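Local structure of Non-structural polyprotein (Sindbis virus, 4GUA) at residues Val183-Ile188 against Ile198-Ile203; Arg310-Ser315 against Glu510-Asp515; Leu437-Asn442 against Asp475-Asp480. The protein carries a cysteine protease that probably processes the alphavirus replication polyprotein, joined in one precursor chain to a macro domain and a zinc-binding domain. One frame throughout, in Å; residues are numbered along the deposited sequence.

Contact 1 (Val183-Ile188 against Ile198-Ile203); sequences VSEEKI and IAPIGI
Glu185 swings CG anti to its backbone N (chi1 179°) and runs extended from there, crossing Pro200 and Ile203 at about a right angle. Its methylene CG thereby lies 4.0 Å from CD1 of Ile203, while carboxylate atom OE1 is 4.0 Å from CG of Pro200. Ile203 also turns its CG2 branch to the Glu185 backbone, where it approaches the carbonyl O at 3.5 Å. At the other end of the contact Val183 and Ile198 lie side by side on one face of the sheet, pointing the same way, with Val183 CG2 4.1 Å from Ile198 CB. These two pair as parallel strand residues, and Ser184 N donates to Ile198 O at 2.9 Å. Beyond this pair the chains are joined by packing, as in the 3.7 Å approach of Pro200 CD to Ser184 O, a carbonyl that accepts from Trp197 NE1. The Ser184 hydroxyl turns back into its own loop, donating to Glu186 O at 2.8 Å and approaching a lone pair of that oxygen within the plane of its carbonyl, and receives Asn228 ND2 from beyond strand 224-227. Chemically, then, one backbone bond joins the two segments, and beyond it the contact is carbon packing, much of it against carbonyl oxygens. The hydroxyl is satisfied within the loop and by Asn228, and the exposed side chain of Glu185 is about 5 Å from a sulfate that probably came from the crystallisation liquor.

Contact 2 (Arg310-Ser315 against Glu510-Asp515); sequences RQLDNS and EDMEID
Asn314 and Asp511 supply the polar link between a turn after strand 305-312 and a loop of the nsP3 part of the chain, after helix 488-502. Amide ND2 of Asn314 donates to Asp511 O at 2.9 Å along a straight N-H (169°). The acceptor lies almost in the plane of the amide, whereas the donor stands well above the plane of the Asp511 carbonyl. ND2 also bonds to Asp509 O and OD1 accepts from Lys287 NZ, so both ends of the amide are occupied and its rotation is fixed; the same lysine nitrogen reaches Glu513 O. Asp511 shapes its own loop through an Asx turn, OD1 taking the N-H of Glu513 at 3.1 Å.

Van der Waals packing belongs to Met512, whose chain bends at chi2 and chi3. Its SD lies over the face of the Asn314 amide, 3.5 Å from CG, and in the apolar pair its CE meets Leu312 CD2 tip to tip at 3.9 Å. Leu256 of helix 237-257 touches both Met512 and Leu312. Strand 305-312 runs antiparallel between strands 263-269 and 288-294 in a sheet of order 3-2-1-4-5-7-6, the topology characteristic of the Rossmann-like methyltransferase fold.

Contact 3 (Leu437-Asn442 against Asp475-Asp480); sequences LVNEHN and DRTDAD
Asn439 and Val438, at the C-terminal end of helix 420-440 in the macro domain, pack against the bend that carries the chain from helix 463-474 into strand 480-484. The Asn439 side chain leaves with CG beside the backbone N (chi1 -71°), crosses Thr477 at about a right angle and presents both ends of its amide to the bend. ND2 donates to Arg476 O at 2.9 Å with a straight N-H, although the placing of that oxygen is less certain than most. OD1 of Asn439 lies beside Thr477, 3.3 Å from its CA. The preceding residue, Val438, carries the apolar half: its CG1 reaches Ala479 CB at 3.7 Å and Thr477 CB at 3.8 Å.

A second shell surrounds these groups. Thr477 keeps OG1 between its backbone N and carbonyl carbon (chi1 70°), where the hydroxyl bonds to Leu474 O at the end of helix 463-474 and takes a weak bond from Ala479 N at 3.3 Å; one hydroxyl so links the two ends of the bend, the second link being weak. His324 and Cys327 of helix 323-333 touch the Asn439 side chain, and Asp478 OD1 is bonded to Ser292 OG, a link to the neighbouring sheet that contains strand 288-294. On the other partner, a Schellman motif with Asn442 at positive phi ends helix 420-440. There Leu437 O accepts His441 N at 2.9 Å and also lies in the plane of the His441 ring at its edge, where ND1 makes a weak bond at 3.3 Å.

Followed from the N terminus, the chain first meets contact 1, a short closure of nine intervening residues without a helix that joins neighbouring parallel strands 179-183 and 194-199. Contact 2 opens later, at the end of strand 305-312 of the same sheet, and closes only after 194 residues, when the loop beyond helix 488-502 returns to the methyltransferase-like sheet. Contact 3 nests wholly inside that long loop and joins a helix of the macro domain to the approach to strand 480-484. None of the three cross or touch; contacts 2 and 3 come nearest, with about 7 Å between closest atoms, whereas contacts 1 and 3 have centres about 35 Å apart.

Contact 1 (Val183-Ile188 against Ile198-Ile203)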
loop_
_atom_site.group_PDB
_atom_site.type_symbol
_atom_site.label_atom_id
_atom_site.label_comp_id
_atom_site.label_asym_id
_atom_site.label_seq_id
_atom_site.Cartn_x
_atom_site.Cartn_y
_atom_site.Cartn_z
ATOM N N VAL A 183 -1.806 -7.781 -24.125
ATOM C CA VAL A 183 -1.911 -6.409 -24.602
ATOM C C VAL A 183 -0.494 -5.854 -24.704
ATOM O O VAL A 183 0.168 -5.668 -23.690
ATOM C CB VAL A 183 -2.741 -5.544 -23.634
ATOM C CG1 VAL A 183 -2.896 -4.144 -24.180
ATOM C CG2 VAL A 183 -4.103 -6.184 -23.385
ATOM N N SER A 184 -0.021 -5.612 -25.921
ATOM C CA SER A 184 1.375 -5.233 -26.131
ATOM C C SER A 184 1.518 -4.442 -27.425
ATOM O O SER A 184 0.728 -4.630 -28.342
ATOM C CB SER A 184 2.238 -6.508 -26.184
ATOM O OG SER A 184 3.610 -6.231 -26.412
ATOM N N GLU A 185 2.508 -3.554 -27.509
ATOM C CA GLU A 185 2.754 -2.844 -28.765
ATOM C C GLU A 185 3.584 -3.659 -29.764
ATOM O O GLU A 185 3.555 -3.403 -30.970
ATOM C CB GLU A 185 3.433 -1.502 -28.511
ATOM C CG GLU A 185 3.716 -0.759 -29.804
ATOM C CD GLU A 185 3.877 0.735 -29.633
ATOM O OE1 GLU A 185 3.317 1.301 -28.668
ATOM O OE2 GLU A 185 4.569 1.343 -30.478
ATOM N N GLU A 186 4.314 -4.650 -29.266
ATOM C CA GLU A 186 5.187 -5.461 -30.106
ATOM C C GLU A 186 4.808 -6.916 -29.924
ATOM O O GLU A 186 4.387 -7.316 -28.843
ATOM C CB GLU A 186 6.663 -5.218 -29.753
ATOM C CG GLU A 186 6.941 -3.862 -29.097
ATOM C CD GLU A 186 6.872 -3.881 -27.577
ATOM O OE1 GLU A 186 6.359 -4.870 -27.010
ATOM O OE2 GLU A 186 7.299 -2.882 -26.952
ATOM N N LYS A 187 4.945 -7.707 -30.984
ATOM C CA LYS A 187 4.487 -9.088 -30.944
ATOM C C LYS A 187 5.279 -9.856 -29.901
ATOM O O LYS A 187 6.459 -9.604 -29.690
ATOM C CB LYS A 187 4.630 -9.754 -32.316
ATOM C CG LYS A 187 4.090 -11.174 -32.371
ATOM C CD LYS A 187 4.191 -11.755 -33.775
ATOM C CE LYS A 187 3.603 -13.164 -33.867
ATOM N NZ LYS A 187 2.120 -13.186 -33.783
ATOM N N ILE A 188 4.604 -10.774 -29.226
ATOM C CA ILE A 188 5.247 -11.611 -28.231
ATOM C C ILE A 188 5.266 -13.052 -28.705
ATOM O O ILE A 188 4.226 -13.625 -29.017
ATOM C CB ILE A 188 4.528 -11.497 -26.876
ATOM C CG1 ILE A 188 4.923 -10.178 -26.208
ATOM C CG2 ILE A 188 4.855 -12.691 -25.978
ATOM C CD1 ILE A 188 4.292 -9.962 -24.867
ATOM N N ILE A 198 -3.665 -8.247 -28.334
ATOM C CA ILE A 198 -4.244 -6.926 -28.531
ATOM C C ILE A 198 -3.137 -5.876 -28.618
ATOM O O ILE A 198 -2.245 -5.830 -27.767
ATOM C CB ILE A 198 -5.168 -6.544 -27.362
ATOM C CG1 ILE A 198 -6.375 -7.474 -27.306
ATOM C CG2 ILE A 198 -5.636 -5.111 -27.502
ATOM C CD1 ILE A 198 -7.220 -7.261 -26.093
ATOM N N ALA A 199 -3.222 -5.011 -29.625
ATOM C CA ALA A 199 -2.235 -3.953 -29.812
ATOM C C ALA A 199 -2.912 -2.595 -30.011
ATOM O O ALA A 199 -4.103 -2.533 -30.292
ATOM C CB ALA A 199 -1.356 -4.277 -31.002
ATOM N N PRO A 200 -2.156 -1.497 -29.839
ATOM C CA PRO A 200 -2.709 -0.186 -30.194
ATOM C C PRO A 200 -2.992 -0.101 -31.692
ATOM O O PRO A 200 -2.679 -1.043 -32.413
ATOM C CB PRO A 200 -1.608 0.799 -29.762
ATOM C CG PRO A 200 -0.398 -0.022 -29.539
ATOM C CD PRO A 200 -0.873 -1.374 -29.131
ATOM N N ILE A 201 -3.555 1.009 -32.154
ATOM C CA ILE A 201 -4.203 1.043 -33.465
ATOM C C ILE A 201 -3.297 0.741 -34.656
ATOM O O ILE A 201 -3.627 -0.117 -35.479
ATOM C CB ILE A 201 -4.923 2.392 -33.711
ATOM C CG1 ILE A 201 -6.164 2.505 -32.826
ATOM C CG2 ILE A 201 -5.360 2.524 -35.155
ATOM C CD1 ILE A 201 -7.163 1.374 -32.996
ATOM N N GLY A 202 -2.155 1.411 -34.751
ATOM C CA GLY A 202 -1.360 1.332 -35.968
ATOM C C GLY A 202 -0.508 0.084 -36.168
ATOM O O GLY A 202 0.293 0.029 -37.098
ATOM N N ILE A 203 -0.685 -0.923 -35.318
ATOM C CA ILE A 203 0.233 -2.054 -35.272
ATOM C C ILE A 203 -0.269 -3.243 -36.073
ATOM O O ILE A 203 -1.348 -3.777 -35.809
ATOM C CB ILE A 203 0.480 -2.502 -33.826
ATOM C CG1 ILE A 203 0.988 -1.327 -32.980
ATOM C CG2 ILE A 203 1.454 -3.658 -33.791
ATOM C CD1 ILE A 203 2.214 -0.655 -33.534
#

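Contact 2 (Arg310-Ser315 against Glu510-Asp515)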
loop_
_atom_site.group_PDB
_atom_site.type_symbol
_atom_site.label_atom_id
_atom_site.label_comp_id
_atom_site.label_asym_id
_atom_site.label_seq_id
_atom_site.Cartn_x
_atom_site.Cartn_y
_atom_site.Cartn_z
ATOM N N ARG A 310 -2.281 -12.295 -8.108
ATOM C CA ARG A 310 -2.577 -13.724 -8.229
ATOM C C ARG A 310 -3.934 -14.107 -7.641
ATOM O O ARG A 310 -4.250 -13.736 -6.506
ATOM C CB ARG A 310 -1.510 -14.543 -7.505
ATOM C CG ARG A 310 -0.131 -14.496 -8.116
ATOM C CD ARG A 310 0.828 -15.383 -7.332
ATOM N NE ARG A 310 2.208 -15.182 -7.751
ATOM C CZ ARG A 310 2.716 -15.658 -8.882
ATOM N NH1 ARG A 310 1.955 -16.364 -9.712
ATOM N NH2 ARG A 310 3.982 -15.429 -9.190
ATOM N N GLN A 311 -4.693 -14.912 -8.389
ATOM C CA GLN A 311 -5.977 -15.428 -7.919
ATOM C C GLN A 311 -7.042 -14.374 -7.632
ATOM O O GLN A 311 -7.256 -13.997 -6.475
ATOM C CB GLN A 311 -5.786 -16.298 -6.684
ATOM C CG GLN A 311 -5.013 -17.565 -6.932
ATOM C CD GLN A 311 -4.898 -18.395 -5.675
ATOM O OE1 GLN A 311 -5.482 -19.469 -5.575
ATOM N NE2 GLN A 311 -4.149 -17.889 -4.695
ATOM N N LEU A 312 -7.687 -13.884 -8.690
ATOM C CA LEU A 312 -8.722 -12.864 -8.544
ATOM C C LEU A 312 -10.007 -13.466 -8.005
ATOM O O LEU A 312 -10.618 -14.303 -8.659
ATOM C CB LEU A 312 -9.041 -12.292 -9.927
ATOM C CG LEU A 312 -10.346 -11.503 -10.085
ATOM C CD1 LEU A 312 -10.190 -10.109 -9.517
ATOM C CD2 LEU A 312 -10.758 -11.442 -11.542
ATOM N N ASP A 313 -10.391 -13.069 -6.793
ATOM C CA ASP A 313 -11.753 -13.271 -6.301
ATOM C C ASP A 313 -12.581 -11.974 -6.245
ATOM O O ASP A 313 -13.765 -11.993 -5.889
ATOM C CB ASP A 313 -11.741 -13.977 -4.946
ATOM C CG ASP A 313 -10.996 -13.196 -3.889
ATOM O OD1 ASP A 313 -10.738 -11.993 -4.104
ATOM O OD2 ASP A 313 -10.657 -13.787 -2.840
ATOM N N ASN A 314 -11.948 -10.852 -6.577
ATOM C CA ASN A 314 -12.588 -9.535 -6.495
ATOM C C ASN A 314 -13.288 -9.298 -5.154
ATOM O O ASN A 314 -14.450 -8.895 -5.094
ATOM C CB ASN A 314 -13.592 -9.345 -7.637
ATOM C CG ASN A 314 -14.099 -7.918 -7.737
ATOM O OD1 ASN A 314 -13.377 -6.965 -7.446
ATOM N ND2 ASN A 314 -15.355 -7.767 -8.128
ATOM N N SER A 315 -12.555 -9.518 -4.073
ATOM C CA SER A 315 -13.103 -9.367 -2.736
ATOM C C SER A 315 -13.365 -7.892 -2.442
ATOM O O SER A 315 -12.738 -6.992 -3.003
ATOM C CB SER A 315 -12.142 -9.944 -1.693
ATOM O OG SER A 315 -12.625 -9.734 -0.374
ATOM N N GLU A 510 -19.363 -9.102 -8.105
ATOM C CA GLU A 510 -19.263 -8.970 -9.551
ATOM C C GLU A 510 -18.879 -7.568 -10.030
ATOM O O GLU A 510 -18.632 -7.372 -11.217
ATOM C CB GLU A 510 -20.551 -9.447 -10.217
ATOM C CG GLU A 510 -20.529 -10.936 -10.517
ATOM C CD GLU A 510 -21.662 -11.376 -11.424
ATOM O OE1 GLU A 510 -22.708 -10.685 -11.475
ATOM O OE2 GLU A 510 -21.498 -12.417 -12.097
ATOM N N ASP A 511 -18.828 -6.592 -9.125
ATOM C CA ASP A 511 -18.485 -5.228 -9.531
ATOM C C ASP A 511 -16.972 -5.052 -9.599
ATOM O O ASP A 511 -16.269 -5.099 -8.589
ATOM C CB ASP A 511 -19.083 -4.199 -8.572
ATOM C CG ASP A 511 -18.984 -2.780 -9.109
ATOM O OD1 ASP A 511 -18.164 -2.545 -10.025
ATOM O OD2 ASP A 511 -19.731 -1.904 -8.622
ATOM N N MET A 512 -16.493 -4.809 -10.811
ATOM C CA MET A 512 -15.077 -4.873 -11.117
ATOM C C MET A 512 -14.380 -3.514 -11.095
ATOM O O MET A 512 -13.200 -3.420 -11.425
ATOM C CB MET A 512 -14.892 -5.543 -12.481
ATOM C CG MET A 512 -13.850 -6.643 -12.493
ATOM S SD MET A 512 -14.131 -7.942 -11.269
ATOM C CE MET A 512 -13.966 -9.408 -12.283
ATOM N N GLU A 513 -15.100 -2.461 -10.729
ATOM C CA GLU A 513 -14.519 -1.125 -10.744
ATOM C C GLU A 513 -13.372 -1.055 -9.724
ATOM O O GLU A 513 -13.425 -1.690 -8.663
ATOM C CB GLU A 513 -15.593 -0.064 -10.460
ATOM C CG GLU A 513 -15.414 1.248 -11.250
ATOM C CD GLU A 513 -15.910 1.152 -12.723
ATOM O OE1 GLU A 513 -16.851 0.366 -13.005
ATOM O OE2 GLU A 513 -15.331 1.838 -13.603
ATOM N N ILE A 514 -12.336 -0.288 -10.047
ATOM C CA ILE A 514 -11.234 -0.065 -9.122
ATOM C C ILE A 514 -11.433 1.288 -8.457
ATOM O O ILE A 514 -11.166 2.325 -9.067
ATOM C CB ILE A 514 -9.901 -0.017 -9.914
ATOM C CG1 ILE A 514 -9.665 -1.344 -10.633
ATOM C CG2 ILE A 514 -8.724 0.307 -9.009
ATOM C CD1 ILE A 514 -8.595 -1.272 -11.697
ATOM N N ASP A 515 -11.835 1.304 -7.189
ATOM C CA ASP A 515 -12.090 2.587 -6.549
ATOM C C ASP A 515 -10.866 2.941 -5.729
ATOM O O ASP A 515 -10.668 2.431 -4.633
ATOM C CB ASP A 515 -13.320 2.497 -5.639
ATOM C CG ASP A 515 -13.870 3.863 -5.254
ATOM O OD1 ASP A 515 -13.206 4.880 -5.546
ATOM O OD2 ASP A 515 -14.974 3.919 -4.666
#

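Contact 3 (Leu437-Asn442 against Asp475-Asp480)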
loop_
_atom_site.group_PDB
_atom_site.type_symbol
_atom_site.label_atom_id
_atom_site.label_comp_id
_atom_site.label_asym_id
_atom_site.label_seq_id
_atom_site.Cartn_x
_atom_site.Cartn_y
_atom_site.Cartn_z
ATOM N N LEU A 437 10.035 -10.412 9.042
ATOM C CA LEU A 437 11.402 -10.925 8.974
ATOM C C LEU A 437 11.675 -11.685 7.681
ATOM O O LEU A 437 12.744 -11.538 7.079
ATOM C CB LEU A 437 11.680 -11.818 10.181
ATOM C CG LEU A 437 11.866 -11.026 11.478
ATOM C CD1 LEU A 437 11.871 -11.940 12.699
ATOM C CD2 LEU A 437 13.151 -10.207 11.410
ATOM N N VAL A 438 10.712 -12.506 7.269
ATOM C CA VAL A 438 10.841 -13.294 6.049
ATOM C C VAL A 438 11.080 -12.364 4.869
ATOM O O VAL A 438 11.968 -12.593 4.044
ATOM C CB VAL A 438 9.585 -14.138 5.790
ATOM C CG1 VAL A 438 9.532 -14.605 4.338
ATOM C CG2 VAL A 438 9.551 -15.322 6.732
ATOM N N ASN A 439 10.304 -11.289 4.816
ATOM C CA ASN A 439 10.439 -10.333 3.734
ATOM C C ASN A 439 11.729 -9.534 3.831
ATOM O O ASN A 439 12.414 -9.338 2.837
ATOM C CB ASN A 439 9.241 -9.393 3.709
ATOM C CG ASN A 439 7.992 -10.085 3.250
ATOM O OD1 ASN A 439 8.058 -11.066 2.509
ATOM N ND2 ASN A 439 6.840 -9.578 3.669
ATOM N N GLU A 440 12.083 -9.105 5.035
ATOM C CA GLU A 440 13.233 -8.235 5.220
ATOM C C GLU A 440 14.532 -8.975 4.883
ATOM O O GLU A 440 15.479 -8.381 4.369
ATOM C CB GLU A 440 13.273 -7.703 6.658
ATOM C CG GLU A 440 12.226 -6.634 6.959
ATOM C CD GLU A 440 12.058 -6.364 8.459
ATOM O OE1 GLU A 440 12.811 -6.963 9.263
ATOM O OE2 GLU A 440 11.164 -5.562 8.832
ATOM N N HIS A 441 14.580 -10.268 5.195
ATOM C CA HIS A 441 15.762 -11.082 4.912
ATOM C C HIS A 441 15.669 -11.926 3.648
ATOM O O HIS A 441 16.537 -12.755 3.394
ATOM C CB HIS A 441 16.109 -11.931 6.126
ATOM C CG HIS A 441 16.561 -11.112 7.293
ATOM N ND1 HIS A 441 15.699 -10.681 8.277
ATOM C CD2 HIS A 441 17.775 -10.605 7.608
ATOM C CE1 HIS A 441 16.367 -9.962 9.161
ATOM N NE2 HIS A 441 17.629 -9.901 8.778
ATOM N N ASN A 442 14.600 -11.733 2.881
ATOM C CA ASN A 442 14.362 -12.493 1.655
ATOM C C ASN A 442 14.495 -13.994 1.859
ATOM O O ASN A 442 15.171 -14.682 1.097
ATOM C CB ASN A 442 15.303 -12.050 0.543
ATOM C CG ASN A 442 14.833 -12.513 -0.821
ATOM O OD1 ASN A 442 13.666 -12.863 -0.995
ATOM N ND2 ASN A 442 15.740 -12.532 -1.789
ATOM N N ASP A 475 0.594 -14.893 3.452
ATOM C CA ASP A 475 0.222 -14.627 2.068
ATOM C C ASP A 475 0.962 -13.367 1.626
ATOM O O ASP A 475 1.175 -13.119 0.438
ATOM C CB ASP A 475 -1.283 -14.406 1.949
ATOM C CG ASP A 475 -2.076 -15.691 2.085
ATOM O OD1 ASP A 475 -1.457 -16.777 2.125
ATOM O OD2 ASP A 475 -3.324 -15.608 2.149
ATOM N N ARG A 476 1.372 -12.593 2.625
ATOM C CA ARG A 476 2.030 -11.308 2.443
ATOM C C ARG A 476 3.548 -11.470 2.335
ATOM O O ARG A 476 4.290 -10.523 2.578
ATOM C CB ARG A 476 1.647 -10.351 3.571
ATOM C CG ARG A 476 0.356 -9.567 3.328
ATOM C CD ARG A 476 -0.089 -9.601 1.882
ATOM N NE ARG A 476 -1.496 -9.248 1.712
ATOM C CZ ARG A 476 -2.104 -9.180 0.533
ATOM N NH1 ARG A 476 -1.427 -9.413 -0.579
ATOM N NH2 ARG A 476 -3.384 -8.865 0.460
ATOM N N THR A 477 4.007 -12.699 2.105
ATOM C CA THR A 477 5.408 -12.936 1.753
ATOM C C THR A 477 5.543 -13.643 0.396
ATOM O O THR A 477 4.551 -14.029 -0.219
ATOM C CB THR A 477 6.106 -13.823 2.805
ATOM O OG1 THR A 477 5.598 -15.162 2.725
ATOM C CG2 THR A 477 5.890 -13.275 4.205
ATOM N N ASP A 478 6.781 -13.797 -0.065
ATOM C CA ASP A 478 7.086 -14.577 -1.265
ATOM C C ASP A 478 7.578 -15.988 -0.938
ATOM O O ASP A 478 7.979 -16.729 -1.825
ATOM C CB ASP A 478 8.122 -13.854 -2.117
ATOM C CG ASP A 478 7.556 -12.623 -2.790
ATOM O OD1 ASP A 478 6.350 -12.629 -3.117
ATOM O OD2 ASP A 478 8.315 -11.649 -2.989
ATOM N N ALA A 479 7.569 -16.342 0.341
ATOM C CA ALA A 479 8.176 -17.585 0.803
ATOM C C ALA A 479 7.278 -18.803 0.607
ATOM O O ALA A 479 6.059 -18.707 0.712
ATOM C CB ALA A 479 8.547 -17.451 2.273
ATOM N N ASP A 480 7.893 -19.943 0.304
ATOM C CA ASP A 480 7.216 -21.233 0.370
ATOM C C ASP A 480 7.105 -21.611 1.837
ATOM O O ASP A 480 8.097 -21.580 2.560
ATOM C CB ASP A 480 8.009 -22.304 -0.384
ATOM C CG ASP A 480 7.857 -22.196 -1.893
ATOM O OD1 ASP A 480 6.762 -21.823 -2.369
ATOM O OD2 ASP A 480 8.840 -22.477 -2.607
#